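Local coordinates for tannase (PDB 6YQ4), which probably hydrolyses the galloyl ester bonds of gallotannins, as a tannase related to the alpha/beta hydrolases, and carries a bound magnesium ion, at residues K28-Y37 against Q47-F58; P208-D216 against P354-E365. All coordinates share one frame; numbering follows the deposited sequence.

Interaction 1 (K28-Y37 against Q47-F58); sequences KYRAYENIIY and QNMNIYIPEEYF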
loop_
_atom_site.group_PDB
_atom_site.type_symbol
_atom_site.label_atom_id
_atom_site.label_comp_id
_atom_site.label_asym_id
_atom_site.label_seq_id
_atom_site.Cartn_x
_atom_site.Cartn_y
_atom_site.Cartn_z
ATOM N N LYS A 28 14.240 -21.233 -15.573
ATOM C CA LYS A 28 14.468 -22.265 -14.571
ATOM C C LYS A 28 14.928 -21.615 -13.269
ATOM O O LYS A 28 15.732 -20.672 -13.278
ATOM C CB LYS A 28 15.506 -23.281 -15.056
ATOM C CG LYS A 28 15.049 -24.100 -16.264
ATOM C CD LYS A 28 16.083 -25.123 -16.712
ATOM C CE LYS A 28 16.562 -25.988 -15.553
ATOM N NZ LYS A 28 16.975 -27.360 -16.020
ATOM N N TYR A 29 14.408 -22.115 -12.152
ATOM C CA TYR A 29 14.723 -21.547 -10.848
ATOM C C TYR A 29 14.649 -22.648 -9.797
ATOM O O TYR A 29 14.120 -23.738 -10.036
ATOM C CB TYR A 29 13.781 -20.380 -10.495
ATOM C CG TYR A 29 12.317 -20.768 -10.471
ATOM C CD1 TYR A 29 11.693 -21.147 -9.285
ATOM C CD2 TYR A 29 11.565 -20.779 -11.641
ATOM C CE1 TYR A 29 10.363 -21.506 -9.264
ATOM C CE2 TYR A 29 10.235 -21.144 -11.631
ATOM C CZ TYR A 29 9.637 -21.508 -10.439
ATOM O OH TYR A 29 8.309 -21.879 -10.426
ATOM N N ARG A 30 15.199 -22.350 -8.626
ATOM C CA ARG A 30 15.149 -23.243 -7.475
ATOM C C ARG A 30 14.202 -22.655 -6.438
ATOM O O ARG A 30 14.401 -21.524 -5.981
ATOM C CB ARG A 30 16.534 -23.436 -6.872
ATOM C CG ARG A 30 17.400 -24.345 -7.662
ATOM C CD ARG A 30 18.741 -24.584 -6.972
ATOM N NE ARG A 30 19.671 -25.136 -7.945
ATOM C CZ ARG A 30 20.777 -25.794 -7.634
ATOM N NH1 ARG A 30 21.544 -26.269 -8.607
ATOM N NH2 ARG A 30 21.106 -25.970 -6.356
ATOM N N ALA A 31 13.203 -23.434 -6.048
ATOM C CA ALA A 31 12.150 -22.979 -5.153
ATOM C C ALA A 31 12.414 -23.486 -3.743
ATOM O O ALA A 31 12.594 -24.693 -3.543
ATOM C CB ALA A 31 10.781 -23.466 -5.636
ATOM N N TYR A 32 12.432 -22.563 -2.777
ATOM C CA TYR A 32 12.516 -22.873 -1.345
ATOM C C TYR A 32 11.186 -22.460 -0.710
ATOM O O TYR A 32 11.002 -21.322 -0.289
ATOM C CB TYR A 32 13.687 -22.162 -0.713
ATOM C CG TYR A 32 14.994 -22.405 -1.426
ATOM C CD1 TYR A 32 15.936 -23.299 -0.907
ATOM C CD2 TYR A 32 15.299 -21.740 -2.619
ATOM C CE1 TYR A 32 17.154 -23.522 -1.555
ATOM C CE2 TYR A 32 16.512 -21.977 -3.282
ATOM C CZ TYR A 32 17.430 -22.858 -2.739
ATOM O OH TYR A 32 18.628 -23.080 -3.391
ATOM N N GLU A 33 10.250 -23.393 -0.636
ATOM C CA GLU A 33 8.869 -23.026 -0.393
ATOM C C GLU A 33 8.498 -23.145 1.079
ATOM O O GLU A 33 8.945 -24.059 1.778
ATOM C CB GLU A 33 7.938 -23.868 -1.262
ATOM C CG GLU A 33 7.886 -23.368 -2.697
ATOM C CD GLU A 33 7.752 -24.486 -3.719
ATOM O OE1 GLU A 33 8.194 -25.630 -3.438
ATOM O OE2 GLU A 33 7.217 -24.207 -4.816
ATOM N N ASN A 34 7.707 -22.173 1.533
ATOM C CA ASN A 34 7.039 -22.138 2.836
ATOM C C ASN A 34 8.008 -22.350 3.996
ATOM O O ASN A 34 7.844 -23.229 4.834
ATOM C CB ASN A 34 5.870 -23.124 2.865
ATOM C CG ASN A 34 4.949 -22.945 1.661
ATOM O OD1 ASN A 34 5.006 -23.710 0.692
ATOM N ND2 ASN A 34 4.147 -21.874 1.686
ATOM N N ILE A 35 8.997 -21.468 4.039
ATOM C CA ILE A 35 9.943 -21.361 5.143
ATOM C C ILE A 35 9.307 -20.561 6.277
ATOM O O ILE A 35 8.891 -19.415 6.084
ATOM C CB ILE A 35 11.233 -20.683 4.671
ATOM C CG1 ILE A 35 11.983 -21.577 3.680
ATOM C CG2 ILE A 35 12.071 -20.272 5.875
ATOM C CD1 ILE A 35 12.628 -20.826 2.562
ATOM N N ILE A 36 9.234 -21.155 7.464
ATOM C CA ILE A 36 8.857 -20.379 8.641
ATOM C C ILE A 36 10.002 -19.422 8.956
ATOM O O ILE A 36 11.119 -19.854 9.250
ATOM C CB ILE A 36 8.544 -21.298 9.832
ATOM C CG1 ILE A 36 7.604 -22.440 9.411
ATOM C CG2 ILE A 36 7.911 -20.506 10.977
ATOM C CD1 ILE A 36 6.214 -21.978 9.040
ATOM N N TYR A 37 9.741 -18.116 8.862
ATOM C CA TYR A 37 10.774 -17.093 9.050
ATOM C C TYR A 37 10.747 -16.518 10.459
ATOM O O TYR A 37 11.029 -15.337 10.677
ATOM C CB TYR A 37 10.641 -15.975 8.013
ATOM C CG TYR A 37 9.282 -15.318 7.944
ATOM C CD1 TYR A 37 8.872 -14.393 8.901
ATOM C CD2 TYR A 37 8.402 -15.617 6.900
ATOM C CE1 TYR A 37 7.615 -13.799 8.830
ATOM C CE2 TYR A 37 7.163 -15.016 6.808
ATOM C CZ TYR A 37 6.770 -14.117 7.776
ATOM O OH TYR A 37 5.516 -13.544 7.673
ATOM N N GLN A 47 2.612 -16.891 8.448
ATOM C CA GLN A 47 3.969 -16.450 8.736
ATOM C C GLN A 47 4.991 -17.406 8.142
ATOM O O GLN A 47 5.846 -17.922 8.864
ATOM C CB GLN A 47 4.197 -16.324 10.243
ATOM C CG GLN A 47 3.233 -15.386 10.966
ATOM C CD GLN A 47 3.464 -15.376 12.473
ATOM O OE1 GLN A 47 3.217 -16.373 13.157
ATOM N NE2 GLN A 47 3.963 -14.250 12.992
ATOM N N ASN A 48 4.906 -17.664 6.841
ATOM C CA ASN A 48 5.970 -18.345 6.119
ATOM C C ASN A 48 6.267 -17.580 4.832
ATOM O O ASN A 48 5.504 -16.702 4.421
ATOM C CB ASN A 48 5.609 -19.793 5.818
ATOM C CG ASN A 48 4.503 -19.907 4.800
ATOM O OD1 ASN A 48 4.713 -19.681 3.603
ATOM N ND2 ASN A 48 3.309 -20.271 5.265
ATOM N N MET A 49 7.377 -17.939 4.178
ATOM C CA MET A 49 7.874 -17.208 3.020
ATOM C C MET A 49 8.444 -18.154 1.965
ATOM O O MET A 49 9.124 -19.130 2.293
ATOM C CB MET A 49 8.937 -16.208 3.453
ATOM C CG MET A 49 9.718 -15.586 2.334
ATOM S SD MET A 49 10.799 -14.277 2.980
ATOM C CE MET A 49 11.636 -15.145 4.312
ATOM N N ASN A 50 8.176 -17.841 0.696
ATOM C CA ASN A 50 8.721 -18.561 -0.449
ATOM C C ASN A 50 9.884 -17.776 -1.031
ATOM O O ASN A 50 9.757 -16.572 -1.287
ATOM C CB ASN A 50 7.674 -18.748 -1.546
ATOM C CG ASN A 50 6.546 -19.639 -1.128
ATOM O OD1 ASN A 50 6.720 -20.522 -0.298
ATOM N ND2 ASN A 50 5.372 -19.421 -1.710
ATOM N N ILE A 51 10.995 -18.462 -1.278
ATOM C CA ILE A 51 12.184 -17.857 -1.865
ATOM C C ILE A 51 12.489 -18.560 -3.181
ATOM O O ILE A 51 12.596 -19.790 -3.222
ATOM C CB ILE A 51 13.384 -17.936 -0.911
ATOM C CG1 ILE A 51 13.121 -17.097 0.338
ATOM C CG2 ILE A 51 14.653 -17.494 -1.624
ATOM C CD1 ILE A 51 14.293 -17.116 1.301
ATOM N N TYR A 52 12.613 -17.781 -4.251
ATOM C CA TYR A 52 12.918 -18.290 -5.581
ATOM C C TYR A 52 14.237 -17.703 -6.062
ATOM O O TYR A 52 14.435 -16.481 -6.019
ATOM C CB TYR A 52 11.803 -17.944 -6.553
ATOM C CG TYR A 52 10.457 -18.416 -6.080
ATOM C CD1 TYR A 52 10.135 -19.770 -6.089
ATOM C CD2 TYR A 52 9.510 -17.517 -5.602
ATOM C CE1 TYR A 52 8.904 -20.211 -5.662
ATOM C CE2 TYR A 52 8.279 -17.951 -5.176
ATOM C CZ TYR A 52 7.980 -19.298 -5.214
ATOM O OH TYR A 52 6.754 -19.727 -4.781
ATOM N N ILE A 53 15.139 -18.565 -6.512
ATOM C CA ILE A 53 16.450 -18.112 -6.967
ATOM C C ILE A 53 16.712 -18.628 -8.379
ATOM O O ILE A 53 16.534 -19.832 -8.638
ATOM C CB ILE A 53 17.547 -18.576 -6.001
ATOM C CG1 ILE A 53 17.159 -18.227 -4.566
ATOM C CG2 ILE A 53 18.918 -17.996 -6.407
ATOM C CD1 ILE A 53 18.291 -18.445 -3.581
ATOM N N PRO A 54 17.130 -17.774 -9.316
ATOM C CA PRO A 54 17.441 -18.263 -10.667
ATOM C C PRO A 54 18.491 -19.370 -10.660
ATOM O O PRO A 54 19.427 -19.375 -9.854
ATOM C CB PRO A 54 17.939 -17.011 -11.391
ATOM C CG PRO A 54 17.258 -15.878 -10.675
ATOM C CD PRO A 54 17.225 -16.305 -9.226
ATOM N N GLU A 55 18.307 -20.330 -11.574
ATOM C CA GLU A 55 19.192 -21.484 -11.652
ATOM C C GLU A 55 20.608 -21.085 -12.045
ATOM O O GLU A 55 21.571 -21.760 -11.664
ATOM C CB GLU A 55 18.600 -22.510 -12.633
ATOM C CG GLU A 55 19.416 -23.795 -12.869
ATOM C CD GLU A 55 19.596 -24.669 -11.633
ATOM O OE1 GLU A 55 18.971 -24.390 -10.593
ATOM O OE2 GLU A 55 20.372 -25.647 -11.700
ATOM N N GLU A 56 20.753 -19.992 -12.801
ATOM C CA GLU A 56 22.076 -19.485 -13.165
ATOM C C GLU A 56 22.967 -19.274 -11.948
ATOM O O GLU A 56 24.186 -19.449 -12.035
ATOM C CB GLU A 56 21.939 -18.160 -13.928
ATOM C CG GLU A 56 21.492 -18.296 -15.377
ATOM C CD GLU A 56 19.987 -18.518 -15.538
ATOM O OE1 GLU A 56 19.534 -18.567 -16.701
ATOM O OE2 GLU A 56 19.265 -18.638 -14.519
ATOM N N TYR A 57 22.383 -18.888 -10.813
ATOM C CA TYR A 57 23.129 -18.498 -9.623
ATOM C C TYR A 57 23.685 -19.687 -8.848
ATOM O O TYR A 57 24.324 -19.487 -7.802
ATOM C CB TYR A 57 22.236 -17.639 -8.733
ATOM C CG TYR A 57 21.866 -16.314 -9.383
ATOM C CD1 TYR A 57 22.521 -15.871 -10.530
ATOM C CD2 TYR A 57 20.870 -15.511 -8.851
ATOM C CE1 TYR A 57 22.183 -14.674 -11.128
ATOM C CE2 TYR A 57 20.535 -14.306 -9.434
ATOM C CZ TYR A 57 21.191 -13.894 -10.572
ATOM O OH TYR A 57 20.845 -12.695 -11.149
ATOM N N PHE A 58 23.457 -20.909 -9.343
ATOM C CA PHE A 58 24.074 -22.122 -8.827
ATOM C C PHE A 58 25.056 -22.736 -9.816
ATOM O O PHE A 58 25.631 -23.790 -9.538
ATOM C CB PHE A 58 22.988 -23.135 -8.446
ATOM C CG PHE A 58 22.015 -22.599 -7.444
ATOM C CD1 PHE A 58 22.255 -22.736 -6.085
ATOM C CD2 PHE A 58 20.875 -21.921 -7.859
ATOM C CE1 PHE A 58 21.369 -22.218 -5.158
ATOM C CE2 PHE A 58 19.979 -21.403 -6.936
ATOM C CZ PHE A 58 20.225 -21.562 -5.584
HETATM O O HOH W 1 16.482 -18.057 -14.785
#
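Lys28 O is gripped twice: Glu55 N donates to it at 3.1 Å, arriving 36° above the carbonyl plane, and a water donates as well. That water also donates to Glu56 OE2, fastening the 3-10 segment 55-58 to strand 26-36, the partner strand of the hairpin. From the same segment, Glu55 stretches CG away from its own backbone N (chi1 179°) and folds at chi2, which brings OE1 to Arg30 NE at 2.8 Å. This salt bridge lies near the guanidinium plane and meets the syn side of the carboxylate. Phe58 covers a face of the same guanidinium: the planes are 1° apart, and Arg30 CZ is 3.9 Å from the ring centroid, evidence for stacking and cation-pi together. The Phe58 rim reaches Tyr32 OH, whose bond is to Pro12 O.

Paired backbone bonds at Arg30–Ile53, Tyr32–Ile51 and Ile35–Met49 define an antiparallel hairpin. Its register slips by one residue between Tyr32 and Ile35, a beta bulge. There Asn34 N turns to a side chain, Asn50 OD1, at 2.7 Å, while Asn34 ND2 donates to Asn48 OD1 at 3.0 Å from well above the plane of the Asn48 amide, whose ND2 bonds to Lys44 O. On the face bearing Ala31, Tyr29 CE1 meets Tyr52 CD1 at 3.6 Å, with helix 100-106 beside both rings. At the other end Tyr37 CD2 meets Met49 CB at 3.5 Å, while the ring edge runs along the Asn48–Met49 peptide and the hydroxyl bonds to Gly115 O. The chemistry implies two kinds of fastening: amide side chains stand in for regular pairing at the bulge, and charge with stacking fixes the turn after Pro54.

Interaction 2 (P208-D216 against P354-E365); sequences PITNLENAD and PAFDSLDASSGE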
loop_
_atom_site.group_PDB
_atom_site.type_symbol
_atom_site.label_atom_id
_atom_site.label_comp_id
_atom_site.label_asym_id
_atom_site.label_seq_id
_atom_site.Cartn_x
_atom_site.Cartn_y
_atom_site.Cartn_z
ATOM N N PRO A 208 -1.482 2.984 -2.275
ATOM C CA PRO A 208 -1.432 2.626 -0.851
ATOM C C PRO A 208 -2.641 3.171 -0.107
ATOM O O PRO A 208 -3.006 4.335 -0.256
ATOM C CB PRO A 208 -0.136 3.284 -0.349
ATOM C CG PRO A 208 0.184 4.364 -1.349
ATOM C CD PRO A 208 -0.377 3.883 -2.671
ATOM N N ILE A 209 -3.257 2.322 0.706
ATOM C CA ILE A 209 -4.328 2.761 1.595
ATOM C C ILE A 209 -3.703 3.030 2.956
ATOM O O ILE A 209 -3.769 2.165 3.842
ATOM C CB ILE A 209 -5.467 1.711 1.690
ATOM C CG1 ILE A 209 -5.984 1.296 0.307
ATOM C CG2 ILE A 209 -6.635 2.176 2.562
ATOM C CD1 ILE A 209 -6.493 2.415 -0.534
ATOM N N THR A 210 -3.066 4.206 3.126
ATOM C CA THR A 210 -2.413 4.641 4.377
ATOM C C THR A 210 -3.021 5.909 4.948
ATOM O O THR A 210 -4.034 6.425 4.457
ATOM C CB THR A 210 -0.922 4.981 4.240
ATOM O OG1 THR A 210 -0.635 5.609 2.971
ATOM C CG2 THR A 210 -0.036 3.841 4.567
ATOM N N ASN A 211 -2.315 6.453 5.954
ATOM C CA ASN A 211 -2.746 7.653 6.666
ATOM C C ASN A 211 -4.205 7.529 7.106
ATOM O O ASN A 211 -4.991 8.479 6.974
ATOM C CB ASN A 211 -2.546 8.870 5.788
ATOM C CG ASN A 211 -2.267 10.125 6.568
ATOM O OD1 ASN A 211 -2.477 10.172 7.778
ATOM N ND2 ASN A 211 -1.746 11.161 5.869
ATOM N N LEU A 212 -4.563 6.347 7.643
ATOM C CA LEU A 212 -5.977 5.970 7.778
ATOM C C LEU A 212 -6.769 6.987 8.593
ATOM O O LEU A 212 -7.860 7.404 8.191
ATOM C CB LEU A 212 -6.099 4.579 8.398
ATOM C CG LEU A 212 -5.580 3.545 7.414
ATOM C CD1 LEU A 212 -5.612 2.167 8.016
ATOM C CD2 LEU A 212 -6.385 3.637 6.143
ATOM N N GLU A 213 -6.229 7.418 9.730
ATOM C CA GLU A 213 -6.946 8.381 10.557
ATOM C C GLU A 213 -7.123 9.746 9.882
ATOM O O GLU A 213 -7.982 10.518 10.325
ATOM C CB GLU A 213 -6.227 8.541 11.912
ATOM C CG GLU A 213 -4.837 9.177 11.861
ATOM C CD GLU A 213 -3.746 8.155 11.628
ATOM O OE1 GLU A 213 -4.078 7.108 11.025
ATOM O OE2 GLU A 213 -2.565 8.397 12.014
ATOM N N ASN A 214 -6.357 10.078 8.825
ATOM C CA ASN A 214 -6.619 11.320 8.089
ATOM C C ASN A 214 -7.281 11.100 6.734
ATOM O O ASN A 214 -7.566 12.081 6.034
ATOM C CB ASN A 214 -5.336 12.141 7.891
ATOM C CG ASN A 214 -4.726 12.591 9.206
ATOM O OD1 ASN A 214 -5.319 13.393 9.927
ATOM N ND2 ASN A 214 -3.542 12.065 9.533
ATOM N N ALA A 215 -7.545 9.858 6.339
ATOM C CA ALA A 215 -8.102 9.639 5.007
ATOM C C ALA A 215 -9.593 9.980 4.887
ATOM O O ALA A 215 -10.081 10.123 3.756
ATOM C CB ALA A 215 -7.851 8.200 4.583
ATOM N N ASP A 216 -10.323 10.140 6.002
ATOM C CA ASP A 216 -11.732 10.546 5.932
ATOM C C ASP A 216 -11.902 12.014 5.541
ATOM O O ASP A 216 -12.745 12.345 4.695
ATOM C CB ASP A 216 -12.420 10.292 7.271
ATOM C CG ASP A 216 -12.752 8.833 7.483
ATOM O OD1 ASP A 216 -13.187 8.169 6.506
ATOM O OD2 ASP A 216 -12.570 8.356 8.626
ATOM N N PRO A 354 -18.352 8.439 6.755
ATOM C CA PRO A 354 -16.883 8.505 6.667
ATOM C C PRO A 354 -16.285 7.254 6.015
ATOM O O PRO A 354 -16.522 6.146 6.467
ATOM C CB PRO A 354 -16.433 8.628 8.140
ATOM C CG PRO A 354 -17.685 8.976 8.909
ATOM C CD PRO A 354 -18.815 8.354 8.153
ATOM N N ALA A 355 -15.480 7.461 4.978
ATOM C CA ALA A 355 -15.069 6.379 4.088
ATOM C C ALA A 355 -14.221 5.303 4.779
ATOM O O ALA A 355 -14.237 4.145 4.349
ATOM C CB ALA A 355 -14.302 6.974 2.901
ATOM N N PHE A 356 -13.449 5.656 5.809
ATOM C CA PHE A 356 -12.560 4.713 6.484
ATOM C C PHE A 356 -12.976 4.423 7.922
ATOM O O PHE A 356 -13.106 3.249 8.295
ATOM C CB PHE A 356 -11.106 5.222 6.427
ATOM C CG PHE A 356 -10.582 5.339 5.024
ATOM C CD1 PHE A 356 -10.834 6.482 4.271
ATOM C CD2 PHE A 356 -9.904 4.290 4.435
ATOM C CE1 PHE A 356 -10.416 6.581 2.974
ATOM C CE2 PHE A 356 -9.468 4.390 3.128
ATOM C CZ PHE A 356 -9.720 5.544 2.397
ATOM N N ASP A 357 -13.215 5.447 8.754
ATOM C CA ASP A 357 -13.718 5.211 10.114
ATOM C C ASP A 357 -15.242 5.389 10.138
ATOM O O ASP A 357 -15.758 6.459 10.502
ATOM C CB ASP A 357 -13.034 6.119 11.130
ATOM C CG ASP A 357 -13.279 5.654 12.560
ATOM O OD1 ASP A 357 -14.001 4.634 12.690
ATOM O OD2 ASP A 357 -12.758 6.268 13.535
ATOM N N SER A 358 -15.964 4.314 9.775
ATOM C CA SER A 358 -17.432 4.318 9.745
ATOM C C SER A 358 -18.037 4.434 11.137
ATOM O O SER A 358 -17.498 3.918 12.115
ATOM C CB SER A 358 -17.988 3.038 9.112
ATOM O OG SER A 358 -17.199 2.595 8.039
ATOM N N LEU A 359 -19.220 5.055 11.196
ATOM C CA LEU A 359 -19.897 5.304 12.469
ATOM C C LEU A 359 -20.356 4.025 13.171
ATOM O O LEU A 359 -20.531 4.037 14.393
ATOM C CB LEU A 359 -21.099 6.225 12.260
ATOM C CG LEU A 359 -20.751 7.666 11.912
ATOM C CD1 LEU A 359 -21.947 8.547 12.111
ATOM C CD2 LEU A 359 -19.579 8.148 12.740
ATOM N N ASP A 360 -20.581 2.937 12.439
ATOM C CA ASP A 360 -20.898 1.650 13.047
ATOM C C ASP A 360 -19.679 0.727 13.131
ATOM O O ASP A 360 -19.839 -0.466 13.407
ATOM C CB ASP A 360 -22.032 0.964 12.279
ATOM C CG ASP A 360 -21.622 0.544 10.877
ATOM O OD1 ASP A 360 -20.667 1.133 10.332
ATOM O OD2 ASP A 360 -22.269 -0.363 10.312
ATOM N N ALA A 361 -18.475 1.253 12.859
ATOM C CA ALA A 361 -17.208 0.526 13.026
ATOM C C ALA A 361 -17.114 -0.700 12.122
ATOM O O ALA A 361 -16.518 -1.706 12.490
ATOM C CB ALA A 361 -16.982 0.118 14.491
ATOM N N SER A 362 -17.666 -0.627 10.917
ATOM C CA SER A 362 -17.830 -1.800 10.070
ATOM C C SER A 362 -16.899 -1.827 8.870
ATOM O O SER A 362 -16.913 -2.809 8.121
ATOM C CB SER A 362 -19.273 -1.868 9.561
ATOM O OG SER A 362 -19.504 -0.771 8.682
ATOM N N SER A 363 -16.124 -0.775 8.640
ATOM C CA SER A 363 -15.200 -0.811 7.532
ATOM C C SER A 363 -14.125 -1.855 7.800
ATOM O O SER A 363 -13.933 -2.311 8.935
ATOM C CB SER A 363 -14.570 0.568 7.300
ATOM O OG SER A 363 -13.320 0.671 7.952
ATOM N N GLY A 364 -13.430 -2.241 6.730
ATOM C CA GLY A 364 -12.304 -3.135 6.890
ATOM C C GLY A 364 -11.210 -2.524 7.742
ATOM O O GLY A 364 -10.502 -3.239 8.462
ATOM N N GLU A 365 -11.043 -1.191 7.657
ATOM C CA GLU A 365 -10.027 -0.503 8.462
ATOM C C GLU A 365 -10.434 -0.458 9.936
ATOM O O GLU A 365 -9.589 -0.611 10.820
ATOM C CB GLU A 365 -9.793 0.916 7.936
ATOM C CG GLU A 365 -8.987 1.009 6.639
ATOM C CD GLU A 365 -9.765 0.543 5.409
ATOM O OE1 GLU A 365 -9.151 -0.134 4.550
ATOM O OE2 GLU A 365 -10.979 0.851 5.301
HETATM O O HOH W 2 -14.879 10.347 4.296
#
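Asp216 grips two successive backbone amides with its two carboxylate oxygens. OD1 accepts from Phe356 N at 2.6 Å with an N-H...O angle of 167°, and OD2 accepts from Asp357 N at 3.0 Å. Each oxygen uses its syn lone pair, so this paired grip fixes the rotation of the carboxylate and probably favours its charged form. Ala355 N also lies close to OD1, but the angle is poor; Ala355 N instead donates to a water, which donates to Asp216 O.

Packing is equally tight beside this grip. Phe356 holds CG anti to its carbonyl carbon (chi1 -62°), which lays the ring against helix 212-223. Ala215 CB sits over one face, 3.7 Å from the centroid and 25° off the normal, a CH-pi contact displaced toward the CD1–CE1 side of the ring. OD1 of Asp216 lies at the ring edge, in its plane, while Ile209 CG2 approaches Phe356 CE2 obliquely at 3.6 Å.

Helix 212-223 follows strand 202-206 of the alpha/beta-hydrolase sheet, and residues 354-365 belong to the long insertion before the next parallel strand, 435-439. Ile209 also touches Ser166, on the probable nucleophile elbow, so the insertion packs close to the presumed active site.

Contact is looser toward Glu365. Leu212 CD2 meets only its aliphatic part, at CG, 3.7 Å away and crossing at about a right angle. The chain then bends at chi2, and Glu365 OE1 bonds to a glycerol, probably from the crystallisation liquor. Glu365 is partly exposed, unlike Phe356 and Asp216, and beyond Asp357 the type I turn from Ser358 to Ala361 makes no contact with residues 208-216; Asp360 and Ser362, joined by a hydrogen bond from Ser362 OG to Asp360 OD1, are exposed.

In the fold
Interaction 1 joins neighbours in sequence, strands 26-36 and 48-54, near the antiparallel end of the main sheet; interaction 2 joins segments 138 residues apart, nearer the centre of the chain. Their centres are 36 Å apart, on opposite sides of the chain's centre, and they share no element. The hairpin buries more surface, 1104 Å² against 378 Å², yet is only partly buried, with regular backbone pairing and a salt bridge stacked on an aromatic ring at one end. Residues 208-216 and 354-365 meet largely in the interior, through one carboxylate holding backbone amides and one ring packed against Ala215, Leu212 and Ile209. Ile51 of the hairpin lies near the magnesium-binding Met153, whereas interaction 2 adjoins the presumed catalytic serine.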